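Local coordinates for protein diaminopimelate decarboxylase (Methanocaldococcus jannaschii, PDB 1TWI) that decarboxylates meso-diaminopimelate to L-lysine, the last step of lysine biosynthesis by the diaminopimelate pathway, using pyridoxal 5'-phosphate as cofactor in a homodimer, at residues Y66-N71 / L95-L100; I42-Y47 / L83-D88; Y387-A392 / P401-T406; E118-G123 / R129-D134. All coordinates share one frame; numbering follows the deposited sequence.

Interaction 1: Y66-N71 / L95-L100; sequences YAYKAN and LYIAKL. With PLP (pyridoxal-5'-phosphate), chain E.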
# COMPACT_ATOMS: atom_id res chain seq x y z
N TYR A 66 5.00 -17.58 14.46
CA TYR A 66 4.06 -16.55 13.98
C TYR A 66 4.64 -15.70 12.87
O TYR A 66 5.73 -15.19 12.98
CB TYR A 66 3.58 -15.71 15.19
CG TYR A 66 2.86 -14.47 14.80
CD1 TYR A 66 1.66 -14.51 14.08
CD2 TYR A 66 3.39 -13.21 15.13
CE1 TYR A 66 1.00 -13.35 13.69
CE2 TYR A 66 2.74 -12.04 14.75
CZ TYR A 66 1.56 -12.11 14.02
OH TYR A 66 0.98 -10.94 13.59
N ALA A 67 3.92 -15.56 11.76
CA ALA A 67 4.46 -14.77 10.67
C ALA A 67 4.30 -13.26 10.95
O ALA A 67 3.17 -12.70 10.82
CB ALA A 67 3.76 -15.12 9.39
N TYR A 68 5.41 -12.64 11.35
CA TYR A 68 5.43 -11.22 11.68
C TYR A 68 4.89 -10.33 10.61
O TYR A 68 4.34 -9.27 10.91
CB TYR A 68 6.86 -10.75 12.03
CG TYR A 68 7.19 -10.93 13.50
CD1 TYR A 68 6.62 -11.99 14.22
CD2 TYR A 68 8.06 -10.04 14.16
CE1 TYR A 68 6.92 -12.16 15.61
CE2 TYR A 68 8.38 -10.19 15.53
CZ TYR A 68 7.82 -11.24 16.24
OH TYR A 68 8.18 -11.46 17.55
N LYS A 69 4.98 -10.75 9.36
CA LYS A 69 4.54 -9.84 8.28
C LYS A 69 3.06 -9.52 8.43
O LYS A 69 2.61 -8.51 7.90
CB LYS A 69 4.83 -10.42 6.90
CG LYS A 69 3.98 -11.62 6.47
CD LYS A 69 4.88 -12.68 5.75
CE LYS A 69 5.44 -13.65 6.83
NZ LYS A 69 6.45 -14.62 6.43
N ALA A 70 2.32 -10.37 9.15
CA ALA A 70 0.88 -10.13 9.35
C ALA A 70 0.54 -8.98 10.31
O ALA A 70 -0.48 -8.29 10.14
CB ALA A 70 0.18 -11.42 9.82
N ASN A 71 1.43 -8.72 11.25
CA ASN A 71 1.21 -7.65 12.26
C ASN A 71 2.40 -7.76 13.21
O ASN A 71 2.50 -8.75 13.97
CB ASN A 71 -0.07 -7.92 13.06
CG ASN A 71 -0.52 -6.68 13.87
OD1 ASN A 71 0.32 -5.95 14.40
ND2 ASN A 71 -1.81 -6.47 13.99
N LEU A 95 13.30 -9.27 12.59
CA LEU A 95 14.14 -10.06 13.49
C LEU A 95 14.43 -9.17 14.75
O LEU A 95 14.41 -9.63 15.93
CB LEU A 95 15.46 -10.42 12.80
CG LEU A 95 16.51 -11.03 13.76
CD1 LEU A 95 15.87 -12.27 14.43
CD2 LEU A 95 17.79 -11.44 13.02
N TYR A 96 14.70 -7.90 14.49
CA TYR A 96 14.96 -6.93 15.57
C TYR A 96 13.74 -6.91 16.51
O TYR A 96 13.85 -6.99 17.73
CB TYR A 96 15.16 -5.55 14.91
CG TYR A 96 15.60 -4.44 15.80
CD1 TYR A 96 16.95 -4.27 16.07
CD2 TYR A 96 14.68 -3.54 16.33
CE1 TYR A 96 17.40 -3.21 16.86
CE2 TYR A 96 15.12 -2.44 17.13
CZ TYR A 96 16.49 -2.31 17.37
OH TYR A 96 17.01 -1.28 18.14
N ILE A 97 12.55 -6.76 15.94
CA ILE A 97 11.35 -6.76 16.77
C ILE A 97 11.17 -8.11 17.54
O ILE A 97 10.78 -8.10 18.73
CB ILE A 97 10.08 -6.44 15.90
CG1 ILE A 97 10.10 -4.99 15.43
CG2 ILE A 97 8.82 -6.68 16.67
CD1 ILE A 97 9.13 -4.77 14.24
N ALA A 98 11.43 -9.25 16.89
CA ALA A 98 11.28 -10.54 17.59
C ALA A 98 12.20 -10.61 18.80
O ALA A 98 11.77 -11.07 19.88
CB ALA A 98 11.56 -11.77 16.64
N LYS A 99 13.46 -10.18 18.61
CA LYS A 99 14.42 -10.22 19.72
C LYS A 99 14.00 -9.21 20.78
O LYS A 99 14.07 -9.55 21.95
CB LYS A 99 15.85 -9.93 19.25
CG LYS A 99 16.44 -10.96 18.31
CD LYS A 99 16.55 -12.30 18.97
CE LYS A 99 17.83 -12.37 19.87
NZ LYS A 99 17.99 -13.72 20.52
N LEU A 100 13.57 -7.99 20.41
CA LEU A 100 13.12 -7.06 21.44
C LEU A 100 11.81 -7.58 22.09
O LEU A 100 11.41 -7.12 23.15
CB LEU A 100 12.88 -5.65 20.87
CG LEU A 100 14.21 -4.92 20.55
CD1 LEU A 100 13.91 -3.42 20.21
CD2 LEU A 100 15.20 -5.03 21.76
N1 PLP E . 5.32 -18.18 5.81
C2 PLP E . 5.75 -17.51 4.68
C2A PLP E . 7.09 -17.99 4.07
C3 PLP E . 4.97 -16.46 4.20
O3 PLP E . 5.43 -15.83 3.09
C4 PLP E . 3.78 -16.08 4.77
C4A PLP E . 2.98 -14.89 4.15
O4A PLP E . 3.57 -14.21 3.37
C5 PLP E . 3.33 -16.76 5.93
C6 PLP E . 4.11 -17.80 6.40
C5A PLP E . 2.04 -16.49 6.69
O4P PLP E . 0.86 -16.63 5.85
P PLP E . -0.60 -16.53 6.45
O1P PLP E . -1.46 -16.70 5.27
O2P PLP E . -0.70 -15.14 7.02
O3P PLP E . -0.77 -17.59 7.44
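Tyr-68 sends its ring from the end of strand 62-67 to helix 92-100, where it meets Ala-98 and Ile-97. The outer part of the ring does the touching. Tyr-68 OH lies 3.2 Å from Ala-98 CA, and Tyr-68 CE2 lies 3.7 Å from Ala-98 CB. The helix backbone at Ala-98 comes in obliquely to the ring. So does Ile-97, whose CG2 is 3.7 Å from Tyr-68 CE2. Ile-97 keeps CG1 beside its backbone N (chi1 -70°), which leaves CG2 as the branch that meets the tyrosine. Thr-77 and Val-103 also pack on the Tyr-68 ring. Tyr-68 opens a short 3-10 segment, 68-70. Tyr-66 OH donates to Asn-71 O at 2.7 Å, in the carbonyl plane and on a lone pair, and so ties the two ends of this segment. Ala-67 CB packs 3.5 Å from C5A of PLP. Lys-69 is the residue that carries the cofactor as a Schiff base, but it is not attached here; its NZ makes a salt bridge to Asp-88. With no hydrogen bond between the segments, the fit of ring to helix rests on van der Waals packing, while 66-71 alone of the two reaches the cofactor.

Interaction 2: I42-Y47 / L83-D88; sequences INYNRY and LGCGAD. With PLP (pyridoxal-5'-phosphate), chain E.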
# COMPACT_ATOMS: atom_id res chain seq x y z
N ILE A 42 -7.13 -17.12 22.08
CA ILE A 42 -7.98 -18.23 21.56
C ILE A 42 -7.43 -18.81 20.26
O ILE A 42 -7.32 -20.05 20.09
CB ILE A 42 -9.42 -17.74 21.30
CG1 ILE A 42 -10.11 -17.54 22.66
CG2 ILE A 42 -10.16 -18.75 20.32
CD1 ILE A 42 -11.41 -16.73 22.62
N ASN A 43 -7.05 -17.93 19.33
CA ASN A 43 -6.54 -18.44 18.04
C ASN A 43 -5.25 -19.25 18.24
O ASN A 43 -5.06 -20.30 17.62
CB ASN A 43 -6.30 -17.26 17.05
CG ASN A 43 -7.60 -16.57 16.64
OD1 ASN A 43 -8.70 -17.11 16.85
ND2 ASN A 43 -7.50 -15.37 16.04
N TYR A 44 -4.36 -18.75 19.11
CA TYR A 44 -3.11 -19.41 19.37
C TYR A 44 -3.37 -20.76 20.05
O TYR A 44 -2.79 -21.78 19.69
CB TYR A 44 -2.24 -18.57 20.31
CG TYR A 44 -0.91 -19.23 20.60
CD1 TYR A 44 0.04 -19.37 19.59
CD2 TYR A 44 -0.63 -19.74 21.85
CE1 TYR A 44 1.25 -20.03 19.83
CE2 TYR A 44 0.57 -20.40 22.11
CZ TYR A 44 1.51 -20.54 21.09
OH TYR A 44 2.71 -21.17 21.36
N ASN A 45 -4.23 -20.75 21.06
CA ASN A 45 -4.54 -21.98 21.79
C ASN A 45 -5.19 -23.03 20.86
O ASN A 45 -5.05 -24.22 21.12
CB ASN A 45 -5.49 -21.72 22.94
CG ASN A 45 -4.82 -20.95 24.09
OD1 ASN A 45 -3.57 -20.90 24.21
ND2 ASN A 45 -5.65 -20.36 24.96
N ARG A 46 -5.93 -22.61 19.82
CA ARG A 46 -6.50 -23.58 18.90
C ARG A 46 -5.38 -24.36 18.18
O ARG A 46 -5.51 -25.60 17.89
CB ARG A 46 -7.41 -22.88 17.88
CG ARG A 46 -8.84 -22.67 18.45
CD ARG A 46 -9.71 -21.78 17.53
NE ARG A 46 -11.02 -21.56 18.14
CZ ARG A 46 -11.80 -20.51 17.89
NH1 ARG A 46 -11.42 -19.58 17.04
NH2 ARG A 46 -12.96 -20.36 18.55
N TYR A 47 -4.31 -23.65 17.82
CA TYR A 47 -3.19 -24.35 17.22
C TYR A 47 -2.52 -25.30 18.19
O TYR A 47 -2.23 -26.48 17.86
CB TYR A 47 -2.14 -23.35 16.73
CG TYR A 47 -2.39 -22.95 15.28
CD1 TYR A 47 -2.00 -23.79 14.23
CD2 TYR A 47 -2.97 -21.73 14.98
CE1 TYR A 47 -2.21 -23.40 12.88
CE2 TYR A 47 -3.19 -21.33 13.65
CZ TYR A 47 -2.80 -22.18 12.62
OH TYR A 47 -3.04 -21.80 11.35
N LEU A 83 3.06 -15.91 25.25
CA LEU A 83 2.28 -17.14 25.16
C LEU A 83 3.13 -18.38 24.82
O LEU A 83 2.63 -19.51 24.87
CB LEU A 83 1.15 -16.99 24.13
CG LEU A 83 0.09 -15.93 24.45
CD1 LEU A 83 -0.94 -15.85 23.32
CD2 LEU A 83 -0.59 -16.30 25.78
N GLY A 84 4.41 -18.19 24.50
CA GLY A 84 5.29 -19.30 24.14
C GLY A 84 5.46 -19.48 22.63
O GLY A 84 6.09 -20.43 22.13
N CYS A 85 4.91 -18.53 21.90
CA CYS A 85 4.95 -18.59 20.44
C CYS A 85 6.33 -18.22 19.86
O CYS A 85 7.09 -17.45 20.47
CB CYS A 85 3.89 -17.62 19.92
SG CYS A 85 3.43 -17.85 18.19
N GLY A 86 6.67 -18.81 18.70
CA GLY A 86 7.93 -18.48 18.01
C GLY A 86 7.66 -17.37 16.99
O GLY A 86 6.60 -16.73 17.03
N ALA A 87 8.60 -17.16 16.05
CA ALA A 87 8.46 -16.11 15.04
C ALA A 87 9.04 -16.49 13.70
O ALA A 87 10.14 -17.02 13.63
CB ALA A 87 9.17 -14.83 15.51
N ASP A 88 8.27 -16.21 12.65
CA ASP A 88 8.73 -16.36 11.26
C ASP A 88 9.03 -14.87 10.85
O ASP A 88 8.11 -14.09 10.70
CB ASP A 88 7.59 -16.94 10.40
CG ASP A 88 7.67 -16.46 8.95
OD1 ASP A 88 8.80 -16.10 8.46
OD2 ASP A 88 6.61 -16.40 8.30
N1 PLP E . 5.32 -18.18 5.81
C2 PLP E . 5.75 -17.51 4.68
C2A PLP E . 7.09 -17.99 4.07
C3 PLP E . 4.97 -16.46 4.20
O3 PLP E . 5.43 -15.83 3.09
C4 PLP E . 3.78 -16.08 4.77
C4A PLP E . 2.98 -14.89 4.15
O4A PLP E . 3.57 -14.21 3.37
C5 PLP E . 3.33 -16.76 5.93
C6 PLP E . 4.11 -17.80 6.40
C5A PLP E . 2.04 -16.49 6.69
O4P PLP E . 0.86 -16.63 5.85
P PLP E . -0.60 -16.53 6.45
O1P PLP E . -1.46 -16.70 5.27
O2P PLP E . -0.70 -15.14 7.02
O3P PLP E . -0.77 -17.59 7.44
O HOH W 1 2.90 -22.18 23.68
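Tyr-44 packs against Leu-83, Gly-84 and Cys-85 in a largely apolar contact between helix 37-58 and the loop that leads into strand 86-89. Tyr-44 has CG anti to its backbone N (chi1 -179°), and this extends the ring from the helix to the loop. Leu-83 meets the CD2 and CE2 side of the ring and Cys-85 the CE1 side, both obliquely. Tyr-44 CD2 is 4.0 Å from Leu-83 CB, and Tyr-44 CE1 is 3.5 Å from Cys-85 SG. The sulfur stands 4.6 Å from the ring centroid and 59° off the ring normal, an oblique sulfur-aromatic contact. The loop begins with a Schellman motif, where Gly-84 takes a positive phi (99°) to end helix 74-82. Strand 86-89 then enters the parallel sheet of the cofactor-binding TIM-type barrel, next to strand 62-67. A water bridges the two segments in the plane of the Tyr-44 ring. It lies 2.5 Å from Tyr-44 OH and donates to Leu-83 O at 2.9 Å. Val-64 of strand 62-67 packs on both Tyr-44 and Cys-85. At the far end of segment 83-88, Asp-88 OD2 lies 3.3 Å from PLP N1.

Interaction 3: Y387-A392 / P401-T406; sequences YGISMA and PRMVLT. With PLP (pyridoxal-5'-phosphate), chain E.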
# COMPACT_ATOMS: atom_id res chain seq x y z
N TYR A 387 -2.47 -8.00 8.00
CA TYR A 387 -2.29 -7.22 6.77
C TYR A 387 -3.21 -6.04 6.84
O TYR A 387 -3.87 -5.69 5.87
CB TYR A 387 -2.61 -8.08 5.55
CG TYR A 387 -1.82 -9.39 5.63
CD1 TYR A 387 -0.45 -9.40 5.45
CD2 TYR A 387 -2.45 -10.58 5.98
CE1 TYR A 387 0.31 -10.60 5.63
CE2 TYR A 387 -1.74 -11.77 6.16
CZ TYR A 387 -0.35 -11.78 5.99
OH TYR A 387 0.34 -12.96 6.17
N GLY A 388 -3.30 -5.50 8.04
CA GLY A 388 -4.09 -4.30 8.26
C GLY A 388 -3.11 -3.20 8.59
O GLY A 388 -2.63 -2.48 7.70
N ILE A 389 -2.76 -3.05 9.87
CA ILE A 389 -1.79 -2.00 10.20
C ILE A 389 -0.46 -2.36 9.51
O ILE A 389 0.30 -1.47 9.14
CB ILE A 389 -1.63 -1.86 11.75
CG1 ILE A 389 -0.87 -0.55 12.10
CG2 ILE A 389 -0.83 -3.06 12.33
CD1 ILE A 389 -1.72 0.76 11.87
N SER A 390 -0.17 -3.64 9.30
CA SER A 390 1.14 -3.96 8.70
C SER A 390 1.31 -3.43 7.27
O SER A 390 2.44 -3.30 6.81
CB SER A 390 1.43 -5.47 8.73
OG SER A 390 0.59 -6.19 7.82
N MET A 391 0.22 -3.09 6.58
CA MET A 391 0.36 -2.53 5.23
C MET A 391 -0.14 -1.09 5.22
O MET A 391 -0.24 -0.49 4.14
CB MET A 391 -0.43 -3.36 4.19
CG MET A 391 0.02 -4.85 4.13
SD MET A 391 -0.68 -5.88 2.78
CE MET A 391 0.16 -5.27 1.40
N ALA A 392 -0.45 -0.52 6.38
CA ALA A 392 -0.98 0.87 6.40
C ALA A 392 0.06 1.85 5.85
O ALA A 392 1.27 1.57 5.92
CB ALA A 392 -1.36 1.26 7.85
N PRO A 401 -3.33 5.35 11.78
CA PRO A 401 -4.19 5.41 12.95
C PRO A 401 -3.72 4.86 14.28
O PRO A 401 -2.76 4.09 14.37
CB PRO A 401 -5.41 4.67 12.47
CG PRO A 401 -4.73 3.52 11.67
CD PRO A 401 -3.63 4.15 10.95
N ARG A 402 -4.45 5.25 15.32
CA ARG A 402 -4.19 4.72 16.65
C ARG A 402 -4.69 3.29 16.67
O ARG A 402 -5.51 2.93 15.84
CB ARG A 402 -5.03 5.47 17.68
CG ARG A 402 -4.30 6.59 18.36
CD ARG A 402 -5.22 7.33 19.33
NE ARG A 402 -4.43 8.11 20.27
CZ ARG A 402 -4.97 8.76 21.30
NH1 ARG A 402 -6.32 8.74 21.49
NH2 ARG A 402 -4.16 9.36 22.18
N MET A 403 -4.19 2.50 17.63
CA MET A 403 -4.65 1.13 17.85
C MET A 403 -4.68 0.91 19.36
O MET A 403 -3.75 1.34 20.06
CB MET A 403 -3.68 0.06 17.32
CG MET A 403 -3.27 0.29 15.86
SD MET A 403 -2.85 -1.33 15.04
CE MET A 403 -1.36 -1.85 16.11
N VAL A 404 -5.71 0.19 19.85
CA VAL A 404 -5.79 -0.13 21.26
C VAL A 404 -5.91 -1.66 21.36
O VAL A 404 -6.29 -2.34 20.37
CB VAL A 404 -7.02 0.50 21.98
CG1 VAL A 404 -6.86 2.02 22.07
CG2 VAL A 404 -8.34 0.18 21.22
N LEU A 405 -5.55 -2.17 22.54
CA LEU A 405 -5.63 -3.59 22.88
C LEU A 405 -6.70 -3.71 23.98
O LEU A 405 -6.62 -3.00 25.00
CB LEU A 405 -4.30 -4.12 23.43
CG LEU A 405 -4.31 -5.63 23.77
CD1 LEU A 405 -4.19 -6.53 22.54
CD2 LEU A 405 -3.19 -5.91 24.73
N THR A 406 -7.73 -4.54 23.75
CA THR A 406 -8.76 -4.75 24.76
C THR A 406 -8.33 -6.03 25.42
O THR A 406 -8.05 -7.03 24.76
CB THR A 406 -10.19 -4.91 24.15
OG1 THR A 406 -10.15 -5.88 23.11
CG2 THR A 406 -10.72 -3.58 23.64
N1 PLP E . 5.32 -18.18 5.81
C2 PLP E . 5.75 -17.51 4.68
C2A PLP E . 7.09 -17.99 4.07
C3 PLP E . 4.97 -16.46 4.20
O3 PLP E . 5.43 -15.83 3.09
C4 PLP E . 3.78 -16.08 4.77
C4A PLP E . 2.98 -14.89 4.15
O4A PLP E . 3.57 -14.21 3.37
C5 PLP E . 3.33 -16.76 5.93
C6 PLP E . 4.11 -17.80 6.40
C5A PLP E . 2.04 -16.49 6.69
O4P PLP E . 0.86 -16.63 5.85
P PLP E . -0.60 -16.53 6.45
O1P PLP E . -1.46 -16.70 5.27
O2P PLP E . -0.70 -15.14 7.02
O3P PLP E . -0.77 -17.59 7.44
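Ile-389 and Pro-401 bring the two backbones nearest, with 8.3 Å between their CA atoms, where a short 3-10 turn lies beside the start of strand 402-407. This strand belongs to the mixed beta sheet that accompanies the cofactor-binding barrel in this decarboxylase family. The turn is held by its own backbone: Met-391 N donates to Gly-388 O at 3.1 Å and Ala-392 N to Ile-389 O at 3.0 Å. Ile-389 is the side chain that reaches the strand. CG1 is anti to the backbone N (chi1 -167°), which sends the longer branch toward the strand. Ile-389 CD1 is 4.0 Å from Pro-401 CD, the two side chains passing in opposite directions. Met-403 comes slantwise across the root of the isoleucine. Met-403 SD sits 3.5 Å from Ile-389 CB. The methionine bends at its last torsion (chi3 -63°), and Met-403 CE ends 4.0 Å from Ile-389 CG2. Arg-402, between Pro-401 and Met-403, turns away and makes a salt bridge to Glu-416. The contact across the segments is wholly apolar.

The same segment, 387-392, also reaches the active site. Ser-390 OG is hydrogen-bonded to Lys-69 O. Tyr-387 and Met-391 line the pocket of the bound lysine, and Tyr-395 of the second subunit packs on both. Tyr-387 OH donates a hydrogen bond of 2.6 Å to O2P of the PLP phosphate, and this oxygen lies at the ring edge, in its plane.

Interaction 4: E118-G123 / R129-D134; sequences EEIIMG and RAFNVD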
# COMPACT_ATOMS: atom_id res chain seq x y z
N GLU A 118 24.03 -7.85 5.72
CA GLU A 118 23.78 -7.31 7.06
C GLU A 118 22.72 -8.12 7.83
O GLU A 118 22.82 -8.30 9.03
CB GLU A 118 23.31 -5.86 6.94
CG GLU A 118 24.40 -4.92 6.37
CD GLU A 118 24.78 -5.07 4.85
OE1 GLU A 118 24.05 -5.64 3.93
OE2 GLU A 118 25.92 -4.54 4.57
N GLU A 119 21.68 -8.56 7.13
CA GLU A 119 20.62 -9.35 7.77
C GLU A 119 21.15 -10.70 8.20
O GLU A 119 20.75 -11.26 9.23
CB GLU A 119 19.42 -9.53 6.82
CG GLU A 119 18.60 -8.25 6.67
CD GLU A 119 17.48 -8.41 5.63
OE1 GLU A 119 17.76 -8.96 4.53
OE2 GLU A 119 16.34 -7.95 5.89
N ILE A 120 22.02 -11.27 7.37
CA ILE A 120 22.59 -12.58 7.73
C ILE A 120 23.50 -12.43 8.99
O ILE A 120 23.46 -13.28 9.89
CB ILE A 120 23.35 -13.16 6.50
CG1 ILE A 120 22.28 -13.59 5.46
CG2 ILE A 120 24.23 -14.39 6.90
CD1 ILE A 120 22.75 -13.63 4.02
N ILE A 121 24.27 -11.33 9.07
CA ILE A 121 25.15 -11.11 10.23
C ILE A 121 24.25 -11.05 11.43
O ILE A 121 24.55 -11.66 12.49
CB ILE A 121 25.95 -9.73 10.11
CG1 ILE A 121 27.15 -9.90 9.15
CG2 ILE A 121 26.46 -9.27 11.46
CD1 ILE A 121 27.66 -8.55 8.49
N MET A 122 23.13 -10.36 11.30
CA MET A 122 22.22 -10.22 12.42
C MET A 122 21.65 -11.54 12.89
O MET A 122 21.58 -11.78 14.10
CB MET A 122 21.07 -9.25 12.07
CG MET A 122 20.09 -8.97 13.21
SD MET A 122 18.76 -7.71 12.73
CE MET A 122 19.66 -6.90 11.61
N GLY A 123 21.21 -12.38 11.94
CA GLY A 123 20.66 -13.67 12.34
C GLY A 123 21.73 -14.57 12.97
O GLY A 123 21.43 -15.35 13.89
N ARG A 129 17.19 -20.10 15.12
CA ARG A 129 17.06 -21.54 14.82
C ARG A 129 17.50 -21.89 13.37
O ARG A 129 18.17 -22.89 13.12
CB ARG A 129 15.59 -21.94 15.00
CG ARG A 129 15.42 -23.49 15.04
CD ARG A 129 13.90 -23.90 14.95
NE ARG A 129 13.82 -25.36 15.06
CZ ARG A 129 13.85 -26.05 16.20
NH1 ARG A 129 13.81 -27.39 16.17
NH2 ARG A 129 13.88 -25.42 17.38
N ALA A 130 17.09 -21.06 12.42
CA ALA A 130 17.49 -21.28 11.03
C ALA A 130 17.17 -20.17 10.06
O ALA A 130 16.20 -19.43 10.25
CB ALA A 130 16.82 -22.54 10.46
N PHE A 131 18.00 -20.08 9.03
CA PHE A 131 17.68 -19.24 7.90
C PHE A 131 16.96 -20.29 6.96
O PHE A 131 17.52 -21.39 6.72
CB PHE A 131 18.94 -18.82 7.16
CG PHE A 131 19.73 -17.77 7.89
CD1 PHE A 131 19.44 -16.42 7.74
CD2 PHE A 131 20.76 -18.15 8.77
CE1 PHE A 131 20.16 -15.45 8.43
CE2 PHE A 131 21.51 -17.19 9.49
CZ PHE A 131 21.21 -15.84 9.32
N ASN A 132 15.77 -19.97 6.44
CA ASN A 132 15.12 -20.86 5.47
C ASN A 132 15.66 -20.35 4.14
O ASN A 132 15.17 -19.36 3.59
CB ASN A 132 13.59 -20.71 5.53
CG ASN A 132 12.99 -21.25 6.85
OD1 ASN A 132 13.61 -22.08 7.53
ND2 ASN A 132 11.75 -20.81 7.18
N VAL A 133 16.67 -21.04 3.62
CA VAL A 133 17.39 -20.64 2.40
C VAL A 133 16.55 -20.69 1.19
O VAL A 133 15.93 -21.70 0.91
CB VAL A 133 18.62 -21.53 2.17
CG1 VAL A 133 19.31 -21.16 0.85
CG2 VAL A 133 19.58 -21.37 3.35
N ASP A 134 16.58 -19.59 0.43
CA ASP A 134 15.71 -19.47 -0.72
C ASP A 134 16.36 -19.78 -2.06
O ASP A 134 15.65 -20.06 -3.03
CB ASP A 134 15.16 -18.04 -0.74
CG ASP A 134 14.28 -17.77 -1.95
OD1 ASP A 134 14.81 -17.38 -3.04
OD2 ASP A 134 13.04 -17.99 -1.82
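Glu-119 begins the contact with its backbone, its O lying 4.3 Å from Phe-131 CE1 at the edge of the ring. Its carboxylate serves other partners, OE2 taking a hydrogen bond from Gly-92 N and OE1 one from Thr-116 N. Ile-120 follows and meets the ring twice. Ile-120 O is 3.5 Å from Phe-131 CZ, near the ring plane, so the carbonyl oxygen meets the edge, where the ring hydrogens would carry a slight positive charge. The isoleucine side chain crosses the phenylalanine at about a right angle, with Ile-120 CG1 4.1 Å from Phe-131 CE1 and Ile-120 CG2 4.1 Å from Phe-131 CZ. Met-122 leads off from the strand and packs on Tyr-420 of the second subunit. Gly-123 closes the segment, and its CA is 3.8 Å from Phe-131 CZ, oblique to the ring. With no side chain at Gly-123, the CZ end of the ring can lie close to the helix backbone. Ile-142 of helix 136-149 also packs on Phe-131. The axes of 118-123 and 130-133 approach to 10.1 Å and run at 143° to each other. This is the helix-to-strand return of a beta-alpha-beta unit, made of strand 108-110, helix 117-125 and strand 130-133, as repeated round an alpha/beta barrel.

Interactions 1, 2 and 3 all reach the cofactor. Interactions 1 and 2, with centres 13 Å apart, lie on neighbouring strands, 62-67 and 86-89, and meet through the salt bridge from Lys-69 NZ to Asp-88 OD2, 2.6 Å long. Interaction 3 joins interaction 1 where Ala-70 O lies 2.9 Å from Tyr-387 N, a probable hydrogen bond. This ties the phosphate-binding tyrosine to the residue after the attachment lysine. Interaction 4 lies farther out, with the Phe-131 side chain about 12 Å from PLP. It touches interaction 1 through Leu-95 CD2, 3.4 Å from Met-122 CG. Interactions 1, 3 and 4 also contact the second subunit.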